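Long-range contacts in precorrin-6A reductase (Rhodobacter capsulatus, PDB 4X7G), which catalyses the NADPH-dependent reduction of precorrin-6A to precorrin-6B (dihydroprecorrin-6A), a step in the biosynthesis of cobalamin: residues V130-G135 / H148-R153; H138-S143 / P161-D166. One frame throughout, in Å; residues are numbered along the deposited sequence.

Contact 1 (V130-G135 / H148-R153); sequences VFLAIG and HHYLLR. With 3Y8 (3-[(1R,2S,3S,7S,11S,16S,17R,18R,19R)-2,7,12,18-tetrakis(2-hydroxy-2-oxoethyl)-3,13-bis(3-hydroxy-3-oxopropyl)-1,2,5,7,11,17-hexamethyl-17-(3-oxidanyl-3-oxidanylidene-prop-1-enyl)-3,6,8,10,15,16,18,19,21,24-decahydrocorrin-8-yl]propanoic acid), chain C.
Val130 O is approached by two groups of the neighbouring strand: Leu151 N donates to it at 2.9 Å, and the CA-H of Tyr150 adds a softer contact. The 2.8 Å bond from Val130 N to His149 O completes the parallel pairing of Val130 with Tyr150 and Phe131 with Leu151, and Leu132 N bonds to Leu151 O. Beyond, inverse gamma turns centred on Leu132 and Ala133 bend the chain aside, and a water spans the widening gap, accepting from Arg153 N and lying 2.8 Å from Leu132 O.

Phe131 has CG anti to the backbone N (chi1 180°), which carries the ring along the strand, its edge against Leu151 O and its CZ 3.6 Å from Arg153 NH1. CZ sits over one face of the guanidinium, the two planes 78° apart. The guanidinium edge faces the bound tetrapyrrole 3Y8: Arg153 NE donates to carboxylate O34 at 3.0 Å, while NH1 makes weak bonds to O33 and O34. Arginine suits this place because NH2 remains to form a salt bridge with Asp181, which should steady the group. A second water joins Gly135 N, Arg153 O and O34. Glycine suits residue 135, whose backbone angles leave no room for a side chain beside the preceding carbonyl and the ligand; Gly135 N lies 3.2 Å from 3Y8 C25.

On the other face, Tyr150 CD1 packs 3.4 Å from Leu132 CG and also touches Val130, while Leu132 and Leu152 lie side by side. Aliphatic groups and the tyrosine ring suit this buried face; Ala145 O satisfies the Tyr150 hydroxyl. Strand 192-196 flanks 130-132, strand 167-171 flanks 149-153, and helix 178-187 covers Phe131 and Leu151.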
loop_
_atom_site.group_PDB
_atom_site.type_symbol
_atom_site.label_atom_id
_atom_site.label_comp_id
_atom_site.label_asym_id
_atom_site.label_seq_id
_atom_site.Cartn_x
_atom_site.Cartn_y
_atom_site.Cartn_z
ATOM N N VAL A 130 -8.010 19.588 -5.675
ATOM C CA VAL A 130 -6.928 18.659 -5.283
ATOM C C VAL A 130 -7.404 17.241 -5.164
ATOM O O VAL A 130 -8.355 16.993 -4.428
ATOM C CB VAL A 130 -6.393 19.116 -3.918
ATOM C CG1 VAL A 130 -5.258 18.176 -3.446
ATOM C CG2 VAL A 130 -5.940 20.592 -3.898
ATOM N N PHE A 131 -6.760 16.339 -5.911
ATOM C CA PHE A 131 -7.043 14.931 -5.768
ATOM C C PHE A 131 -6.256 14.383 -4.607
ATOM O O PHE A 131 -4.970 14.305 -4.711
ATOM C CB PHE A 131 -6.783 14.175 -7.029
ATOM C CG PHE A 131 -7.056 12.683 -6.950
ATOM C CD1 PHE A 131 -7.979 12.136 -6.081
ATOM C CD2 PHE A 131 -6.377 11.848 -7.811
ATOM C CE1 PHE A 131 -8.246 10.784 -6.089
ATOM C CE2 PHE A 131 -6.651 10.468 -7.831
ATOM C CZ PHE A 131 -7.605 9.954 -6.961
ATOM N N LEU A 132 -6.869 14.098 -3.453
ATOM C CA LEU A 132 -6.208 13.490 -2.312
ATOM C C LEU A 132 -6.192 12.050 -2.493
ATOM O O LEU A 132 -7.029 11.324 -1.935
ATOM C CB LEU A 132 -6.894 13.845 -1.025
ATOM C CG LEU A 132 -6.949 15.227 -0.618
ATOM C CD1 LEU A 132 -7.611 15.336 0.786
ATOM C CD2 LEU A 132 -5.588 15.821 -0.564
ATOM N N ALA A 133 -5.240 11.535 -3.252
ATOM C CA ALA A 133 -5.180 10.156 -3.605
ATOM C C ALA A 133 -4.451 9.364 -2.608
ATOM O O ALA A 133 -3.493 8.647 -2.886
ATOM C CB ALA A 133 -4.540 10.051 -4.989
ATOM N N ILE A 134 -4.904 9.463 -1.347
ATOM C CA ILE A 134 -4.254 8.990 -0.156
ATOM C C ILE A 134 -5.181 8.154 0.666
ATOM O O ILE A 134 -4.774 7.736 1.785
ATOM C CB ILE A 134 -3.624 10.081 0.650
ATOM C CG1 ILE A 134 -4.719 11.034 1.143
ATOM C CG2 ILE A 134 -2.493 10.756 -0.149
ATOM C CD1 ILE A 134 -4.241 11.910 2.266
ATOM N N GLY A 135 -6.332 7.769 0.169
ATOM C CA GLY A 135 -7.156 6.830 0.907
ATOM C C GLY A 135 -7.976 7.530 1.894
ATOM O O GLY A 135 -8.515 8.640 1.727
ATOM N N HIS A 148 -9.777 24.348 -0.092
ATOM C CA HIS A 148 -9.730 23.708 -1.430
ATOM C C HIS A 148 -10.994 22.904 -1.690
ATOM O O HIS A 148 -11.622 22.439 -0.731
ATOM C CB HIS A 148 -8.493 22.827 -1.507
ATOM C CG HIS A 148 -7.255 23.629 -1.311
ATOM N ND1 HIS A 148 -6.937 24.647 -2.154
ATOM C CD2 HIS A 148 -6.320 23.612 -0.340
ATOM C CE1 HIS A 148 -5.809 25.222 -1.718
ATOM N NE2 HIS A 148 -5.400 24.609 -0.642
ATOM N N HIS A 149 -11.191 22.643 -2.986
ATOM C CA HIS A 149 -12.077 21.510 -3.329
ATOM C C HIS A 149 -11.231 20.224 -3.368
ATOM O O HIS A 149 -10.187 20.258 -4.049
ATOM C CB HIS A 149 -12.730 21.724 -4.688
ATOM C CG HIS A 149 -13.378 20.484 -5.208
ATOM N ND1 HIS A 149 -14.472 19.921 -4.611
ATOM C CD2 HIS A 149 -13.042 19.658 -6.214
ATOM C CE1 HIS A 149 -14.745 18.788 -5.186
ATOM N NE2 HIS A 149 -13.928 18.613 -6.177
ATOM N N TYR A 150 -11.659 19.213 -2.714
ATOM C CA TYR A 150 -10.979 17.964 -2.648
ATOM C C TYR A 150 -11.764 16.873 -3.363
ATOM O O TYR A 150 -13.003 16.753 -3.178
ATOM C CB TYR A 150 -10.691 17.537 -1.238
ATOM C CG TYR A 150 -9.696 18.402 -0.497
ATOM C CD1 TYR A 150 -8.377 18.353 -0.860
ATOM C CD2 TYR A 150 -10.071 19.303 0.501
ATOM C CE1 TYR A 150 -7.426 19.151 -0.187
ATOM C CE2 TYR A 150 -9.165 20.098 1.148
ATOM C CZ TYR A 150 -7.845 19.970 0.813
ATOM O OH TYR A 150 -6.851 20.710 1.476
ATOM N N LEU A 151 -11.071 16.071 -4.128
ATOM C CA LEU A 151 -11.571 14.795 -4.647
ATOM C C LEU A 151 -11.017 13.690 -3.813
ATOM O O LEU A 151 -9.745 13.649 -3.641
ATOM C CB LEU A 151 -11.201 14.642 -6.099
ATOM C CG LEU A 151 -11.550 13.275 -6.772
ATOM C CD1 LEU A 151 -13.073 13.109 -6.854
ATOM C CD2 LEU A 151 -10.941 13.141 -8.113
ATOM N N LEU A 152 -11.795 12.825 -3.300
ATOM C CA LEU A 152 -11.401 11.695 -2.478
ATOM C C LEU A 152 -11.699 10.412 -3.216
ATOM O O LEU A 152 -12.596 10.378 -4.100
ATOM C CB LEU A 152 -12.184 11.664 -1.143
ATOM C CG LEU A 152 -12.296 12.971 -0.442
ATOM C CD1 LEU A 152 -13.117 12.900 0.796
ATOM C CD2 LEU A 152 -10.941 13.559 -0.149
ATOM N N ARG A 153 -10.982 9.354 -2.936
ATOM C CA ARG A 153 -11.243 8.026 -3.522
ATOM C C ARG A 153 -11.162 7.030 -2.339
ATOM O O ARG A 153 -10.098 6.869 -1.772
ATOM C CB ARG A 153 -10.305 7.710 -4.665
ATOM C CG ARG A 153 -10.540 6.322 -5.222
ATOM C CD ARG A 153 -10.145 6.205 -6.690
ATOM N NE ARG A 153 -8.738 6.405 -6.918
ATOM C CZ ARG A 153 -8.149 6.469 -8.101
ATOM N NH1 ARG A 153 -6.883 6.650 -8.207
ATOM N NH2 ARG A 153 -8.910 6.438 -9.185
HETATM C C48 3Y8 C . -7.547 -3.524 2.790
HETATM C C47 3Y8 C . -8.083 -4.794 -0.100
HETATM C C43 3Y8 C . -5.111 -5.927 -5.410
HETATM C C42 3Y8 C . -5.557 -4.474 -4.952
HETATM C C41 3Y8 C . -4.388 -3.997 -4.111
HETATM C C38 3Y8 C . -1.673 -1.227 -3.567
HETATM C C37 3Y8 C . -2.585 -1.286 -4.729
HETATM C C36 3Y8 C . -4.873 -1.237 -5.754
HETATM C C35 3Y8 C . -3.770 1.527 -4.778
HETATM C C32 3Y8 C . -5.190 6.127 -5.368
HETATM C C31 3Y8 C . -4.348 5.524 -4.165
HETATM C C2 3Y8 C . -4.095 3.898 -1.116
HETATM C C1 3Y8 C . -5.051 2.804 -0.521
HETATM C C4 3Y8 C . -4.391 2.039 -2.596
HETATM C C5 3Y8 C . -4.241 1.124 -3.568
HETATM C C7 3Y8 C . -4.129 -1.315 -4.383
HETATM C C8 3Y8 C . -4.575 -2.549 -3.673
HETATM C C6 3Y8 C . -4.506 -0.290 -3.476
HETATM C C3 3Y8 C . -4.095 3.538 -2.613
HETATM C C11 3Y8 C . -7.106 -2.480 -0.834
HETATM C C12 3Y8 C . -7.537 -3.390 0.204
HETATM C C13 3Y8 C . -7.383 -2.871 1.414
HETATM C C14 3Y8 C . -6.891 -1.516 1.245
HETATM C C15 3Y8 C . -6.625 -0.651 2.285
HETATM C C16 3Y8 C . -6.108 0.691 1.998
HETATM C C17 3Y8 C . -6.076 1.819 2.994
HETATM C C18 3Y8 C . -5.498 2.980 2.123
HETATM C C19 3Y8 C . -4.772 2.281 0.892
HETATM C C20 3Y8 C . -6.521 3.205 -0.685
HETATM C C21 3Y8 C . -9.637 -4.752 -0.428
HETATM C C24 3Y8 C . -8.193 -2.207 -1.879
HETATM C C25 3Y8 C . -4.586 5.338 -0.880
HETATM C C26 3Y8 C . -2.659 3.687 -0.616
HETATM O O59 3Y8 C . -10.603 3.523 1.609
HETATM C C57 3Y8 C . -9.961 2.729 2.421
HETATM O O58 3Y8 C . -10.410 2.176 3.459
HETATM C C56 3Y8 C . -8.486 2.617 2.144
HETATM C C55 3Y8 C . -7.590 2.201 3.354
HETATM C C54 3Y8 C . -5.241 1.503 4.212
HETATM C C60 3Y8 C . -4.502 3.930 2.786
HETATM C C61 3Y8 C . -5.020 4.829 3.810
HETATM O O62 3Y8 C . -4.127 5.406 4.538
HETATM O O63 3Y8 C . -6.255 5.055 3.938
HETATM N N24 3Y8 C . -5.330 0.919 0.926
HETATM N N23 3Y8 C . -6.755 -1.298 -0.092
HETATM C C49 3Y8 C . -6.183 -4.022 3.287
HETATM C C50 3Y8 C . -6.171 -4.761 4.583
HETATM O O51 3Y8 C . -7.218 -4.879 5.260
HETATM O O52 3Y8 C . -5.048 -5.328 4.849
HETATM O O23 3Y8 C . -9.984 -5.410 -1.431
HETATM O O22 3Y8 C . -10.346 -4.097 0.296
HETATM C C10 3Y8 C . -5.799 -3.047 -1.476
HETATM C C9 3Y8 C . -5.224 -2.191 -2.551
HETATM N N22 3Y8 C . -5.224 -0.793 -2.450
HETATM O O44 3Y8 C . -4.363 -5.954 -6.397
HETATM O O45 3Y8 C . -5.670 -6.812 -4.909
HETATM O O39 3Y8 C . -0.571 -1.839 -3.739
HETATM O O40 3Y8 C . -1.943 -0.501 -2.612
HETATM N N21 3Y8 C . -4.893 1.699 -1.458
HETATM C C27 3Y8 C . -1.626 4.629 -1.298
HETATM O O28 3Y8 C . -1.482 5.743 -0.778
HETATM O O29 3Y8 C . -1.014 4.255 -2.295
HETATM C C30 3Y8 C . -4.995 4.272 -3.657
HETATM O O34 3Y8 C . -6.376 6.495 -5.033
HETATM O O33 3Y8 C . -4.458 6.262 -6.349
HETATM O O HOH W 1 -9.183 10.008 -0.732
HETATM O O HOH W 2 -7.363 7.613 -2.442
#

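Contact 2 (H138-S143 / P161-D166); sequences HLRDFS and PLPLPD
Two crossover connections of a parallel Rossmann-type sheet meet here: 138-143 belongs to the link from strand 129-132 to strand 149-154, whereas the loop segment 161-166 belongs to the next link, which leads on to strand 167-171. Leu164 and Pro163 share most of the contact. Leu164 has CG anti to the carbonyl carbon (chi1 -65°), and the chain then runs out extended to set CD2 against the backbone at Phe142 and Ser143, 3.4 Å from both Phe142 C and Ser143 N. The same methyl lies 4.0 Å from Phe142 CB, a fit that a branched apolar side chain can make against backbone and side chain together.

Pro163 fills the neighbouring position. Its ring crosses the side chain of Arg140 at about a right angle, with Pro163 CB 3.7 Å from Arg140 CG and Pro163 CG 3.8 Å from Arg140 CA. It is thus the aliphatic base of the arginine that does the touching, whereas the chain bends farther out at chi3. Ser143 CB comes 3.4 Å from Pro163 O, a van der Waals approach.

The turn that receives them is held by its own backbone: Ser143 N donates to Arg140 O at 3.0 Å, and Phe142 N likewise bonds to Leu139 O.

Inward, Leu139, Phe142 and Leu164 all rest on Leu132 of the sheet, and helix 116-122 borders Phe142. Arg140 and Ser143 lie on the solvent-exposed side, where a charged and a small polar residue are well placed. Packing irregular connections over one face of a parallel sheet is a variation on the Rossmann-type alpha/beta layer, with a short helical turn and a proline-rich loop where crossover helices would usually lie.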
loop_
_atom_site.group_PDB
_atom_site.type_symbol
_atom_site.label_atom_id
_atom_site.label_comp_id
_atom_site.label_asym_id
_atom_site.label_seq_id
_atom_site.Cartn_x
_atom_site.Cartn_y
_atom_site.Cartn_z
ATOM N N HIS A 138 -5.908 9.352 6.601
ATOM C CA HIS A 138 -5.271 10.622 6.899
ATOM C C HIS A 138 -5.899 11.786 6.254
ATOM O O HIS A 138 -5.361 12.892 6.227
ATOM C CB HIS A 138 -3.725 10.505 6.746
ATOM C CG HIS A 138 -3.161 9.514 7.711
ATOM N ND1 HIS A 138 -2.589 8.296 7.365
ATOM C CD2 HIS A 138 -3.183 9.539 9.076
ATOM C CE1 HIS A 138 -2.290 7.624 8.475
ATOM N NE2 HIS A 138 -2.632 8.353 9.515
ATOM N N LEU A 139 -7.129 11.613 5.765
ATOM C CA LEU A 139 -7.873 12.781 5.178
ATOM C C LEU A 139 -8.072 13.850 6.083
ATOM O O LEU A 139 -8.083 15.071 5.681
ATOM C CB LEU A 139 -9.286 12.369 4.752
ATOM C CG LEU A 139 -9.241 11.403 3.632
ATOM C CD1 LEU A 139 -10.694 10.963 3.277
ATOM C CD2 LEU A 139 -8.452 11.905 2.431
ATOM N N ARG A 140 -8.221 13.586 7.374
ATOM C CA ARG A 140 -8.419 14.592 8.323
ATOM C C ARG A 140 -7.275 15.617 8.398
ATOM O O ARG A 140 -7.441 16.740 8.785
ATOM C CB ARG A 140 -8.496 14.079 9.830
ATOM C CG ARG A 140 -9.896 13.912 10.416
ATOM C CD ARG A 140 -9.809 12.986 11.621
ATOM N NE ARG A 140 -9.267 13.559 12.874
ATOM C CZ ARG A 140 -9.970 14.098 13.865
ATOM N NH1 ARG A 140 -11.297 14.239 13.739
ATOM N NH2 ARG A 140 -9.353 14.454 15.020
ATOM N N ASP A 141 -6.071 15.208 8.038
ATOM C CA ASP A 141 -4.951 16.141 8.062
ATOM C C ASP A 141 -5.224 17.398 7.220
ATOM O O ASP A 141 -4.817 18.507 7.456
ATOM C CB ASP A 141 -3.662 15.493 7.593
ATOM C CG ASP A 141 -3.271 14.261 8.303
ATOM O OD1 ASP A 141 -3.877 13.895 9.299
ATOM O OD2 ASP A 141 -2.326 13.583 7.916
ATOM N N PHE A 142 -5.981 17.196 6.088
ATOM C CA PHE A 142 -6.278 18.253 5.151
ATOM C C PHE A 142 -7.356 19.217 5.556
ATOM O O PHE A 142 -7.569 20.217 4.953
ATOM C CB PHE A 142 -6.529 17.689 3.711
ATOM C CG PHE A 142 -5.268 17.142 3.158
ATOM C CD1 PHE A 142 -4.800 15.928 3.532
ATOM C CD2 PHE A 142 -4.475 17.895 2.298
ATOM C CE1 PHE A 142 -3.588 15.474 3.043
ATOM C CE2 PHE A 142 -3.290 17.390 1.804
ATOM C CZ PHE A 142 -2.825 16.233 2.201
ATOM N N SER A 143 -7.941 18.921 6.726
ATOM C CA SER A 143 -8.791 19.861 7.398
ATOM C C SER A 143 -8.015 21.064 7.888
ATOM O O SER A 143 -8.620 22.088 8.202
ATOM C CB SER A 143 -9.493 19.217 8.612
ATOM O OG SER A 143 -8.548 18.845 9.669
ATOM N N PRO A 161 -19.571 12.095 8.891
ATOM C CA PRO A 161 -19.330 13.275 8.137
ATOM C C PRO A 161 -17.826 13.312 7.726
ATOM O O PRO A 161 -16.902 12.849 8.471
ATOM C CB PRO A 161 -19.609 14.440 9.120
ATOM C CG PRO A 161 -19.792 13.847 10.493
ATOM C CD PRO A 161 -19.732 12.347 10.352
ATOM N N LEU A 162 -17.605 13.861 6.563
ATOM C CA LEU A 162 -16.232 14.124 6.091
ATOM C C LEU A 162 -15.667 15.370 6.741
ATOM O O LEU A 162 -16.388 16.369 6.861
ATOM C CB LEU A 162 -16.272 14.356 4.588
ATOM C CG LEU A 162 -16.707 13.212 3.736
ATOM C CD1 LEU A 162 -16.820 13.761 2.311
ATOM C CD2 LEU A 162 -15.663 12.097 3.864
ATOM N N PRO A 163 -14.328 15.365 7.011
ATOM C CA PRO A 163 -13.682 16.464 7.768
ATOM C C PRO A 163 -13.286 17.626 6.882
ATOM O O PRO A 163 -12.502 18.533 7.279
ATOM C CB PRO A 163 -12.432 15.775 8.388
ATOM C CG PRO A 163 -12.076 14.763 7.355
ATOM C CD PRO A 163 -13.403 14.244 6.801
ATOM N N LEU A 164 -13.921 17.655 5.655
ATOM C CA LEU A 164 -13.455 18.579 4.692
ATOM C C LEU A 164 -14.617 19.387 4.139
ATOM O O LEU A 164 -15.634 18.719 3.808
ATOM C CB LEU A 164 -12.718 17.860 3.560
ATOM C CG LEU A 164 -11.420 17.145 3.943
ATOM C CD1 LEU A 164 -10.875 16.355 2.762
ATOM C CD2 LEU A 164 -10.388 18.138 4.452
ATOM N N PRO A 165 -14.721 20.660 4.124
ATOM C CA PRO A 165 -16.042 21.274 3.822
ATOM C C PRO A 165 -16.392 21.178 2.368
ATOM O O PRO A 165 -17.576 21.433 2.055
ATOM C CB PRO A 165 -15.899 22.705 4.268
ATOM C CG PRO A 165 -14.420 22.940 4.353
ATOM C CD PRO A 165 -13.828 21.667 4.768
ATOM N N ASP A 166 -15.437 21.066 1.467
ATOM C CA ASP A 166 -15.683 20.991 -0.000
ATOM C C ASP A 166 -15.007 19.743 -0.554
ATOM O O ASP A 166 -13.794 19.776 -0.834
ATOM C CB ASP A 166 -15.231 22.232 -0.679
ATOM C CG ASP A 166 -15.447 22.252 -2.201
ATOM O OD1 ASP A 166 -15.897 21.262 -2.750
ATOM O OD2 ASP A 166 -15.106 23.299 -2.801
#

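In the fold
From the N terminus the segments come in the order 130-135, 138-143, 148-153, 161-166, so the two contacts cross. Contact 1 closes a loop of 12 residues that contains 138-143; contact 2 closes one of 17 residues that contains 148-153. Strand pairing thus brings together the ends of the first connection, while loop packing fixes that connection to the next one over the same face of the sheet. Their centres are about 9 Å apart, and they join directly: His149 ND1 probably bonds to Asp166 OD1, and Tyr150 N to Asp166 O, where the chain enters strand 167-171. Together they tie three consecutive strands and both linking loops beside the tetrapyrrole site.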